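Local atomic coordinates of dimethyladenosine transferase, putative (Plasmodium falciparum, PDB entry 2H1R), a protein that probably transfers methyl groups from S-adenosyl-L-methionine to adenine bases of ribosomal RNA, as other members of the rRNA adenine dimethyltransferase family do. Residues D206-L211 against K284-F289; N234-N239 against K292-F297; V170-N175 against D188-K193. One frame throughout, in Å; residues are numbered along the deposited sequence.

Interaction 1 of 3, residues D206-L211 against K284-F289; sequences DEWDNL and KLLLEF
Leu286 and Leu211 meet where two helices of the all-helical C-terminal part of this rRNA adenine dimethylase cross, and the pair illustrates how branched side chains can fill a wide helix-helix interface. The segments 206-211 and 284-289 run at 111° to each other, and their axes come no closer than 10.7 Å, a separation that leaves the junction to leucine and aromatic side chains. Leu286 has the largest share. Its CG stands anti to the backbone N (chi1 -178°), which carries the two methyls to the other helix, where each finds a different neighbour. Leu286 CD2 sits 4.1 Å from Trp208 CE3, at the edge of the indole and near its plane, and it also touches the CA of the same tryptophan. Leu286 CD1 instead reaches Glu207, packing on its CB and lying 4.0 Å from Glu207 OE2.

That carboxylate is turned to other work: OE1 is hydrogen-bonded to His295 ND1, while OE2 is held by Phe296 N and Asn290 ND2. The acid is thus buried but well supplied with polar partners, and the methyl of Leu286 merely rests against it. The indole has its own surroundings in Ile162 and Leu166 of helix 159-167, which bring a third helix to the junction.

Leu211, one turn on from Glu207, meets Leu286 closer to its backbone. Its two methyls divide as well. Leu211 CD1 lies 4.2 Å from Leu285 CD2 and meets the Phe289 ring obliquely at CE1, so that it spans residues one helical turn apart. CD2 presses on the root of Leu286 rather than on its branches, with Leu211 CD2 to Leu286 CB at 3.9 Å.

Interaction 2 of 3, residues N234-N239 against K292-F297; sequences NMLEHN and KGIHFF
Asn239, on helix 230-246, uses one amide nitrogen to hold the end of the modelled chain, a worked example of a side-chain amide satisfying main-chain carbonyls that no regular secondary structure pairs. The stronger bond runs from Asn239 ND2 to Phe297 O at 3.0 Å and is nearly straight, with 169° at the hydrogen. It arrives in the carbonyl plane on a lone pair, and the acceptor lies almost within the plane of the asparagine amide. The same nitrogen gives a second, weak bond of 3.3 Å from Asn239 ND2 to His295 O. With CG anti to its own carbonyl carbon (chi1 -74°), the amide is swung out to the passing chain.

A water makes the next link. It donates to Leu236 O at 2.6 Å and to His295 O at 3.2 Å, so the histidine carbonyl receives both the amide and the water. The His295 ring is occupied elsewhere, its ND1 being taken up by Glu207, and it stacks on Trp243.

Beyond these bonds the contact turns apolar. One methyl of Leu236 does most of the work: Leu236 CD2 lies 3.8 Å from Phe296 CE1, meeting the ring obliquely, and 4.1 Å from Ile294 CG2. Phe296 starts out away from the helix, yet its ring comes back to this methyl, while the rings of Phe289 and Phe296 meet edge-to-face. The turn that sends the chain this way is a Schellman motif ending helix 279-291, where Gly293 takes a positive phi of 80°.

Polar bonds on the more open side and hydrocarbon on the buried side imply a division of labour: the amide and water fix the course of the backbone, while Leu236 joins the tail to the helical core.

Interaction 3 of 3, residues V170-N175 against D188-K193; sequences VTKVCN and DSVIVK
Ile191 O is gripped by two successive backbone N-H groups, the defining feature of a classic beta bulge. The shorter bond, from Val173 N to Ile191 O, measures 2.7 Å, and its donor is tilted 24° from the carbonyl plane. Cys174 N adds a weak one of 3.3 Å to Ile191 O, and Ile191 N returns a bond of 2.9 Å to Cys174 O. One extra residue is thus fitted into strand 168-176 opposite a single residue of strand 189-196. Before the bulge Thr171 and Lys193 form an antiparallel hydrogen-bonded pair, with Lys193 N to Thr171 O at 2.8 Å; after it Asn175 and Val190 make a non-hydrogen-bonded pair.

The bulge puts two neighbouring side chains against one isoleucine. Val173 CB lies 3.7 Å from Ile191 CG2, and the sulfur of Cys174 approaches the far end, SG to Ile191 CD1. Cys174 SG sits between its backbone N and carbonyl carbon (chi1 65°), which sets it beside the isoleucine's terminal methyl. Ile191 also packs on Ile30 and Ile34 of helix 28-38, the layer covering this face.

Thr171 and Lys193 belong to the same face and lie side by side, pointing the same way; Thr171 OG1 touches the lysine CE, and a water joins that hydroxyl to Lys193 O. On the other face Lys172 bends at its outer torsions to bring NZ within 3.4 Å of Val190 CG1, crossing the valine at about a right angle.

Strand 189-196 is the antiparallel strand next to strand 135-141, and 168-176 is the outermost beyond it. In this chain the predicted S-adenosyl-L-methionine-binding residues Leu25 and Asn113 have side chains about 6 Å from those of Ile191 and Ser189, respectively. The order 3-2-1-4-5-7-6, with strand 7 reversed, is the signature of the class I methyltransferase fold.

Overall arrangement
From the N terminus, the chain first builds the mixed sheet of the methyltransferase domain, and interaction 3 closes a short excursion of 12 residues between its last two strands. Strand 189-196 then leads on to helix 205-216, where the helical part begins. Interaction 1 opens there and closes only at helix 279-291, across a largely helical span. Interaction 2 opens within that span, at 234-239, and closes after it, at 292-297, so the two loops cross. Their centres are about 11 Å apart and they touch, tying the C-terminal tail to three helices. Interaction 3 stands apart, its centre about 29 Å from that of interaction 1, on the opposite side of the chain's centre.

Interaction 1 of 3, residues D206-L211 against K284-F289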
loop_
_atom_site.group_PDB
_atom_site.type_symbol
_atom_site.label_atom_id
_atom_site.label_comp_id
_atom_site.label_asym_id
_atom_site.label_seq_id
_atom_site.Cartn_x
_atom_site.Cartn_y
_atom_site.Cartn_z
ATOM N N ASP A 206 8.377 7.846 6.015
ATOM C CA ASP A 206 9.537 7.294 6.725
ATOM C C ASP A 206 9.304 7.201 8.239
ATOM O O ASP A 206 9.566 6.160 8.851
ATOM C CB ASP A 206 10.830 8.083 6.435
ATOM C CG ASP A 206 11.234 8.021 4.949
ATOM O OD1 ASP A 206 10.829 7.043 4.277
ATOM O OD2 ASP A 206 11.957 8.934 4.451
ATOM N N GLU A 207 8.781 8.266 8.832
ATOM C CA GLU A 207 8.565 8.269 10.277
ATOM C C GLU A 207 7.338 7.431 10.674
ATOM O O GLU A 207 7.356 6.783 11.716
ATOM C CB GLU A 207 8.355 9.701 10.789
ATOM C CG GLU A 207 9.593 10.543 10.858
ATOM C CD GLU A 207 9.502 11.599 11.953
ATOM O OE1 GLU A 207 9.847 12.781 11.661
ATOM O OE2 GLU A 207 9.082 11.251 13.088
ATOM N N TRP A 208 6.267 7.520 9.892
ATOM C CA TRP A 208 5.049 6.711 10.100
ATOM C C TRP A 208 5.382 5.233 10.100
ATOM O O TRP A 208 5.037 4.515 11.018
ATOM C CB TRP A 208 4.056 6.976 8.964
ATOM C CG TRP A 208 2.839 6.076 8.901
ATOM C CD1 TRP A 208 2.665 4.988 8.094
ATOM C CD2 TRP A 208 1.626 6.225 9.640
ATOM N NE1 TRP A 208 1.408 4.459 8.277
ATOM C CE2 TRP A 208 0.753 5.191 9.229
ATOM C CE3 TRP A 208 1.184 7.133 10.606
ATOM C CZ2 TRP A 208 -0.538 5.048 9.761
ATOM C CZ3 TRP A 208 -0.103 6.975 11.131
ATOM C CH2 TRP A 208 -0.938 5.957 10.698
ATOM N N ASP A 209 6.081 4.783 9.067
ATOM C CA ASP A 209 6.402 3.373 8.945
ATOM C C ASP A 209 7.347 2.915 10.073
ATOM O O ASP A 209 7.255 1.773 10.543
ATOM C CB ASP A 209 6.969 3.034 7.558
ATOM C CG ASP A 209 7.054 1.536 7.320
ATOM O OD1 ASP A 209 6.004 0.824 7.348
ATOM O OD2 ASP A 209 8.187 1.082 7.141
ATOM N N ASN A 210 8.249 3.784 10.517
ATOM C CA ASN A 210 9.157 3.374 11.594
ATOM C C ASN A 210 8.460 3.282 12.940
ATOM O O ASN A 210 8.757 2.375 13.740
ATOM C CB ASN A 210 10.375 4.292 11.701
ATOM C CG ASN A 210 11.376 4.060 10.601
ATOM O OD1 ASN A 210 11.338 3.052 9.892
ATOM N ND2 ASN A 210 12.296 4.991 10.455
ATOM N N LEU A 211 7.543 4.207 13.182
ATOM C CA LEU A 211 6.688 4.164 14.391
ATOM C C LEU A 211 5.868 2.868 14.391
ATOM O O LEU A 211 5.781 2.167 15.414
ATOM C CB LEU A 211 5.749 5.377 14.448
ATOM C CG LEU A 211 4.632 5.350 15.511
ATOM C CD1 LEU A 211 5.176 5.344 16.953
ATOM C CD2 LEU A 211 3.637 6.500 15.342
ATOM N N LYS A 284 -2.428 10.360 15.619
ATOM C CA LYS A 284 -2.363 11.141 16.869
ATOM C C LYS A 284 -1.069 10.922 17.628
ATOM O O LYS A 284 -0.451 11.873 18.115
ATOM C CB LYS A 284 -3.485 10.759 17.830
ATOM C CG LYS A 284 -4.773 11.413 17.601
ATOM C CD LYS A 284 -5.766 10.965 18.691
ATOM N N LEU A 285 -0.654 9.654 17.733
ATOM C CA LEU A 285 0.604 9.307 18.382
ATOM C C LEU A 285 1.816 9.950 17.685
ATOM O O LEU A 285 2.724 10.512 18.341
ATOM C CB LEU A 285 0.754 7.783 18.362
ATOM C CG LEU A 285 1.672 7.070 19.333
ATOM C CD1 LEU A 285 1.305 7.459 20.769
ATOM C CD2 LEU A 285 1.540 5.513 19.114
ATOM N N LEU A 286 1.845 9.864 16.353
ATOM C CA LEU A 286 2.982 10.437 15.604
ATOM C C LEU A 286 3.013 11.965 15.850
ATOM O O LEU A 286 4.089 12.559 16.117
ATOM C CB LEU A 286 2.814 10.122 14.107
ATOM C CG LEU A 286 3.946 10.604 13.180
ATOM C CD1 LEU A 286 5.341 10.094 13.643
ATOM C CD2 LEU A 286 3.669 10.186 11.747
ATOM N N LEU A 287 1.845 12.583 15.762
ATOM C CA LEU A 287 1.706 14.055 15.921
ATOM C C LEU A 287 2.191 14.521 17.300
ATOM O O LEU A 287 2.969 15.473 17.400
ATOM C CB LEU A 287 0.256 14.502 15.662
ATOM C CG LEU A 287 -0.061 16.007 15.754
ATOM C CD1 LEU A 287 0.292 16.666 14.441
ATOM C CD2 LEU A 287 -1.562 16.250 16.006
ATOM N N GLU A 288 1.749 13.829 18.354
ATOM C CA GLU A 288 2.215 14.138 19.730
ATOM C C GLU A 288 3.689 13.851 20.042
ATOM O O GLU A 288 4.348 14.682 20.698
ATOM C CB GLU A 288 1.266 13.532 20.777
ATOM C CG GLU A 288 -0.161 14.001 20.567
ATOM C CD GLU A 288 -0.421 15.462 20.964
ATOM O OE1 GLU A 288 0.462 16.104 21.582
ATOM O OE2 GLU A 288 -1.537 15.950 20.666
ATOM N N PHE A 289 4.233 12.718 19.576
ATOM C CA PHE A 289 5.691 12.526 19.624
ATOM C C PHE A 289 6.419 13.656 18.894
ATOM O O PHE A 289 7.300 14.296 19.477
ATOM C CB PHE A 289 6.154 11.177 19.068
ATOM C CG PHE A 289 5.910 10.012 20.011
ATOM C CD1 PHE A 289 5.111 8.933 19.624
ATOM C CD2 PHE A 289 6.515 9.986 21.262
ATOM C CE1 PHE A 289 4.904 7.848 20.499
ATOM C CE2 PHE A 289 6.315 8.910 22.126
ATOM C CZ PHE A 289 5.477 7.851 21.747
#

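Interaction 2 of 3, residues N234-N239 against K292-F297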
loop_
_atom_site.group_PDB
_atom_site.type_symbol
_atom_site.label_atom_id
_atom_site.label_comp_id
_atom_site.label_asym_id
_atom_site.label_seq_id
_atom_site.Cartn_x
_atom_site.Cartn_y
_atom_site.Cartn_z
ATOM N N ASN A 234 16.488 4.304 24.460
ATOM C CA ASN A 234 17.839 4.759 24.115
ATOM C C ASN A 234 17.845 5.256 22.674
ATOM O O ASN A 234 18.415 6.347 22.373
ATOM C CB ASN A 234 18.883 3.630 24.288
ATOM C CG ASN A 234 19.284 3.419 25.744
ATOM O OD1 ASN A 234 18.943 4.207 26.621
ATOM N ND2 ASN A 234 19.994 2.334 26.005
ATOM N N MET A 235 17.242 4.471 21.782
ATOM C CA MET A 235 17.131 4.907 20.390
ATOM C C MET A 235 16.399 6.235 20.283
ATOM O O MET A 235 16.849 7.119 19.567
ATOM C CB MET A 235 16.459 3.876 19.489
ATOM C CG MET A 235 15.936 4.504 18.146
ATOM S SD MET A 235 15.149 3.213 17.179
ATOM C CE MET A 235 13.568 3.091 18.053
ATOM N N LEU A 236 15.262 6.377 20.963
ATOM C CA LEU A 236 14.466 7.598 20.842
ATOM C C LEU A 236 15.190 8.804 21.459
ATOM O O LEU A 236 15.180 9.904 20.887
ATOM C CB LEU A 236 13.058 7.416 21.441
ATOM C CG LEU A 236 12.131 6.482 20.670
ATOM C CD1 LEU A 236 10.792 6.479 21.340
ATOM C CD2 LEU A 236 12.029 6.926 19.182
ATOM N N GLU A 237 15.863 8.603 22.592
ATOM C CA GLU A 237 16.579 9.701 23.229
ATOM C C GLU A 237 17.742 10.213 22.364
ATOM O O GLU A 237 17.973 11.445 22.327
ATOM C CB GLU A 237 17.084 9.363 24.642
ATOM C CG GLU A 237 17.500 10.631 25.388
ATOM C CD GLU A 237 17.966 10.381 26.796
ATOM O OE1 GLU A 237 18.229 9.207 27.151
ATOM O OE2 GLU A 237 18.066 11.370 27.555
ATOM N N HIS A 238 18.462 9.296 21.730
ATOM C CA HIS A 238 19.508 9.652 20.749
ATOM C C HIS A 238 18.971 10.567 19.647
ATOM O O HIS A 238 19.578 11.605 19.345
ATOM C CB HIS A 238 20.116 8.415 20.101
ATOM C CG HIS A 238 21.281 8.724 19.199
ATOM N ND1 HIS A 238 22.467 9.246 19.667
ATOM C CD2 HIS A 238 21.428 8.597 17.859
ATOM C CE1 HIS A 238 23.299 9.416 18.653
ATOM N NE2 HIS A 238 22.693 9.028 17.546
ATOM N N ASN A 239 17.858 10.158 19.051
ATOM C CA ASN A 239 17.176 10.951 18.017
ATOM C C ASN A 239 16.699 12.292 18.550
ATOM O O ASN A 239 16.853 13.322 17.861
ATOM C CB ASN A 239 16.009 10.172 17.384
ATOM C CG ASN A 239 16.472 9.094 16.441
ATOM O OD1 ASN A 239 17.661 8.981 16.125
ATOM N ND2 ASN A 239 15.540 8.301 15.971
ATOM N N LYS A 292 6.806 17.006 20.549
ATOM C CA LYS A 292 7.864 17.003 21.585
ATOM C C LYS A 292 9.264 16.943 21.057
ATOM O O LYS A 292 10.218 16.867 21.837
ATOM C CB LYS A 292 7.643 15.829 22.540
ATOM C CG LYS A 292 6.559 16.122 23.536
ATOM C CD LYS A 292 6.355 14.981 24.535
ATOM C CE LYS A 292 5.831 15.546 25.878
ATOM N NZ LYS A 292 5.755 14.531 26.965
ATOM N N GLY A 293 9.413 16.938 19.731
ATOM C CA GLY A 293 10.737 16.760 19.119
ATOM C C GLY A 293 11.237 15.330 19.058
ATOM O O GLY A 293 12.425 15.098 18.863
ATOM N N ILE A 294 10.343 14.367 19.267
ATOM C CA ILE A 294 10.706 12.947 19.167
ATOM C C ILE A 294 10.302 12.456 17.766
ATOM O O ILE A 294 9.124 12.415 17.430
ATOM C CB ILE A 294 10.014 12.091 20.284
ATOM C CG1 ILE A 294 10.465 12.567 21.682
ATOM C CG2 ILE A 294 10.326 10.567 20.108
ATOM C CD1 ILE A 294 9.566 12.111 22.848
ATOM N N HIS A 295 11.322 12.108 16.986
ATOM C CA HIS A 295 11.211 11.667 15.619
ATOM C C HIS A 295 11.668 10.215 15.464
ATOM O O HIS A 295 12.551 9.737 16.202
ATOM C CB HIS A 295 12.013 12.618 14.693
ATOM C CG HIS A 295 11.405 13.985 14.620
ATOM N ND1 HIS A 295 10.526 14.347 13.623
ATOM C CD2 HIS A 295 11.452 15.035 15.481
ATOM C CE1 HIS A 295 10.102 15.581 13.838
ATOM N NE2 HIS A 295 10.642 16.019 14.965
ATOM N N PHE A 296 11.065 9.527 14.491
ATOM C CA PHE A 296 11.330 8.105 14.210
ATOM C C PHE A 296 12.254 7.894 12.981
ATOM O O PHE A 296 11.838 8.071 11.848
ATOM C CB PHE A 296 9.971 7.369 14.117
ATOM C CG PHE A 296 9.146 7.503 15.400
ATOM C CD1 PHE A 296 9.320 6.599 16.444
ATOM C CD2 PHE A 296 8.249 8.545 15.570
ATOM C CE1 PHE A 296 8.588 6.717 17.642
ATOM C CE2 PHE A 296 7.529 8.692 16.761
ATOM C CZ PHE A 296 7.711 7.764 17.808
ATOM N N PHE A 297 13.501 7.512 13.245
ATOM C CA PHE A 297 14.550 7.343 12.215
ATOM C C PHE A 297 15.547 6.260 12.631
ATOM O O PHE A 297 15.970 6.221 13.802
ATOM C CB PHE A 297 15.290 8.670 12.034
ATOM C CG PHE A 297 16.466 8.604 11.058
ATOM C CD1 PHE A 297 17.779 8.417 11.533
ATOM C CD2 PHE A 297 16.259 8.716 9.682
ATOM C CE1 PHE A 297 18.863 8.353 10.635
ATOM C CE2 PHE A 297 17.348 8.650 8.769
ATOM C CZ PHE A 297 18.636 8.470 9.245
HETATM O O HOH W 1 13.384 10.622 19.194
#

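Interaction 3 of 3, residues V170-N175 against D188-K193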
loop_
_atom_site.group_PDB
_atom_site.type_symbol
_atom_site.label_atom_id
_atom_site.label_comp_id
_atom_site.label_asym_id
_atom_site.label_seq_id
_atom_site.Cartn_x
_atom_site.Cartn_y
_atom_site.Cartn_z
ATOM N N VAL A 170 -9.708 0.802 0.785
ATOM C CA VAL A 170 -9.496 -0.520 0.217
ATOM C C VAL A 170 -10.796 -1.314 0.289
ATOM O O VAL A 170 -11.380 -1.455 1.370
ATOM C CB VAL A 170 -8.442 -1.298 1.001
ATOM C CG1 VAL A 170 -7.983 -2.554 0.214
ATOM C CG2 VAL A 170 -7.274 -0.395 1.309
ATOM N N THR A 171 -11.243 -1.819 -0.860
ATOM C CA THR A 171 -12.423 -2.671 -0.894
ATOM C C THR A 171 -12.175 -3.933 -1.712
ATOM O O THR A 171 -11.353 -3.930 -2.616
ATOM C CB THR A 171 -13.640 -1.937 -1.470
ATOM O OG1 THR A 171 -13.280 -1.363 -2.718
ATOM C CG2 THR A 171 -14.156 -0.839 -0.513
ATOM N N LYS A 172 -12.898 -5.009 -1.381
ATOM C CA LYS A 172 -12.831 -6.247 -2.119
ATOM C C LYS A 172 -13.743 -6.152 -3.340
ATOM O O LYS A 172 -14.918 -5.780 -3.230
ATOM C CB LYS A 172 -13.261 -7.410 -1.244
ATOM C CG LYS A 172 -13.339 -8.731 -1.976
ATOM C CD LYS A 172 -14.121 -9.744 -1.142
ATOM C CE LYS A 172 -13.339 -11.018 -1.052
ATOM N NZ LYS A 172 -12.040 -10.728 -0.366
ATOM N N VAL A 173 -13.195 -6.479 -4.499
ATOM C CA VAL A 173 -13.960 -6.468 -5.738
ATOM C C VAL A 173 -14.599 -7.854 -5.899
ATOM O O VAL A 173 -15.814 -7.955 -6.044
ATOM C CB VAL A 173 -13.046 -6.129 -6.945
ATOM C CG1 VAL A 173 -13.776 -6.342 -8.312
ATOM C CG2 VAL A 173 -12.524 -4.717 -6.830
ATOM N N CYS A 174 -13.784 -8.908 -5.817
ATOM C CA CYS A 174 -14.266 -10.287 -5.930
ATOM C C CYS A 174 -13.202 -11.338 -5.600
ATOM O O CYS A 174 -12.004 -11.039 -5.452
ATOM C CB CYS A 174 -14.800 -10.546 -7.345
ATOM S SG CYS A 174 -13.530 -10.442 -8.653
ATOM N N ASN A 175 -13.660 -12.582 -5.475
ATOM C CA ASN A 175 -12.785 -13.721 -5.374
ATOM C C ASN A 175 -12.462 -14.223 -6.757
ATOM O O ASN A 175 -13.257 -14.072 -7.682
ATOM C CB ASN A 175 -13.463 -14.832 -4.587
ATOM C CG ASN A 175 -13.784 -14.407 -3.195
ATOM O OD1 ASN A 175 -12.888 -14.124 -2.419
ATOM N ND2 ASN A 175 -15.065 -14.325 -2.876
ATOM N N ASP A 188 -5.588 -19.594 -4.638
ATOM C CA ASP A 188 -6.689 -18.745 -5.076
ATOM C C ASP A 188 -6.359 -17.283 -4.892
ATOM O O ASP A 188 -5.436 -16.957 -4.148
ATOM C CB ASP A 188 -7.934 -19.101 -4.300
ATOM C CG ASP A 188 -8.266 -20.579 -4.425
ATOM O OD1 ASP A 188 -8.583 -21.036 -5.549
ATOM O OD2 ASP A 188 -8.175 -21.291 -3.396
ATOM N N SER A 189 -7.111 -16.414 -5.571
ATOM C CA SER A 189 -6.780 -14.975 -5.603
ATOM C C SER A 189 -7.974 -14.111 -5.248
ATOM O O SER A 189 -9.092 -14.599 -5.107
ATOM C CB SER A 189 -6.226 -14.558 -6.972
ATOM O OG SER A 189 -4.967 -15.155 -7.273
ATOM N N VAL A 190 -7.720 -12.813 -5.097
ATOM C CA VAL A 190 -8.732 -11.851 -4.717
ATOM C C VAL A 190 -8.364 -10.556 -5.444
ATOM O O VAL A 190 -7.191 -10.218 -5.535
ATOM C CB VAL A 190 -8.731 -11.586 -3.185
ATOM C CG1 VAL A 190 -9.647 -10.382 -2.810
ATOM C CG2 VAL A 190 -9.180 -12.835 -2.416
ATOM N N ILE A 191 -9.375 -9.873 -5.961
ATOM C CA ILE A 191 -9.196 -8.556 -6.559
ATOM C C ILE A 191 -9.692 -7.513 -5.595
ATOM O O ILE A 191 -10.818 -7.609 -5.071
ATOM C CB ILE A 191 -9.942 -8.439 -7.917
ATOM C CG1 ILE A 191 -9.361 -9.513 -8.861
ATOM C CG2 ILE A 191 -9.788 -6.976 -8.459
ATOM C CD1 ILE A 191 -10.160 -9.805 -10.071
ATOM N N VAL A 192 -8.844 -6.522 -5.359
ATOM C CA VAL A 192 -9.153 -5.416 -4.442
ATOM C C VAL A 192 -9.059 -4.104 -5.219
ATOM O O VAL A 192 -8.387 -4.050 -6.280
ATOM C CB VAL A 192 -8.201 -5.372 -3.204
ATOM C CG1 VAL A 192 -8.331 -6.641 -2.364
ATOM C CG2 VAL A 192 -6.775 -5.203 -3.605
ATOM N N LYS A 193 -9.756 -3.092 -4.719
ATOM C CA LYS A 193 -9.718 -1.736 -5.267
ATOM C C LYS A 193 -9.193 -0.784 -4.224
ATOM O O LYS A 193 -9.569 -0.875 -3.049
ATOM C CB LYS A 193 -11.132 -1.314 -5.687
ATOM C CG LYS A 193 -11.233 0.097 -6.324
ATOM C CD LYS A 193 -12.691 0.367 -6.787
ATOM C CE LYS A 193 -13.589 0.789 -5.607
ATOM N NZ LYS A 193 -15.081 0.992 -5.954
HETATM O O HOH W 2 -11.988 1.157 -2.572
#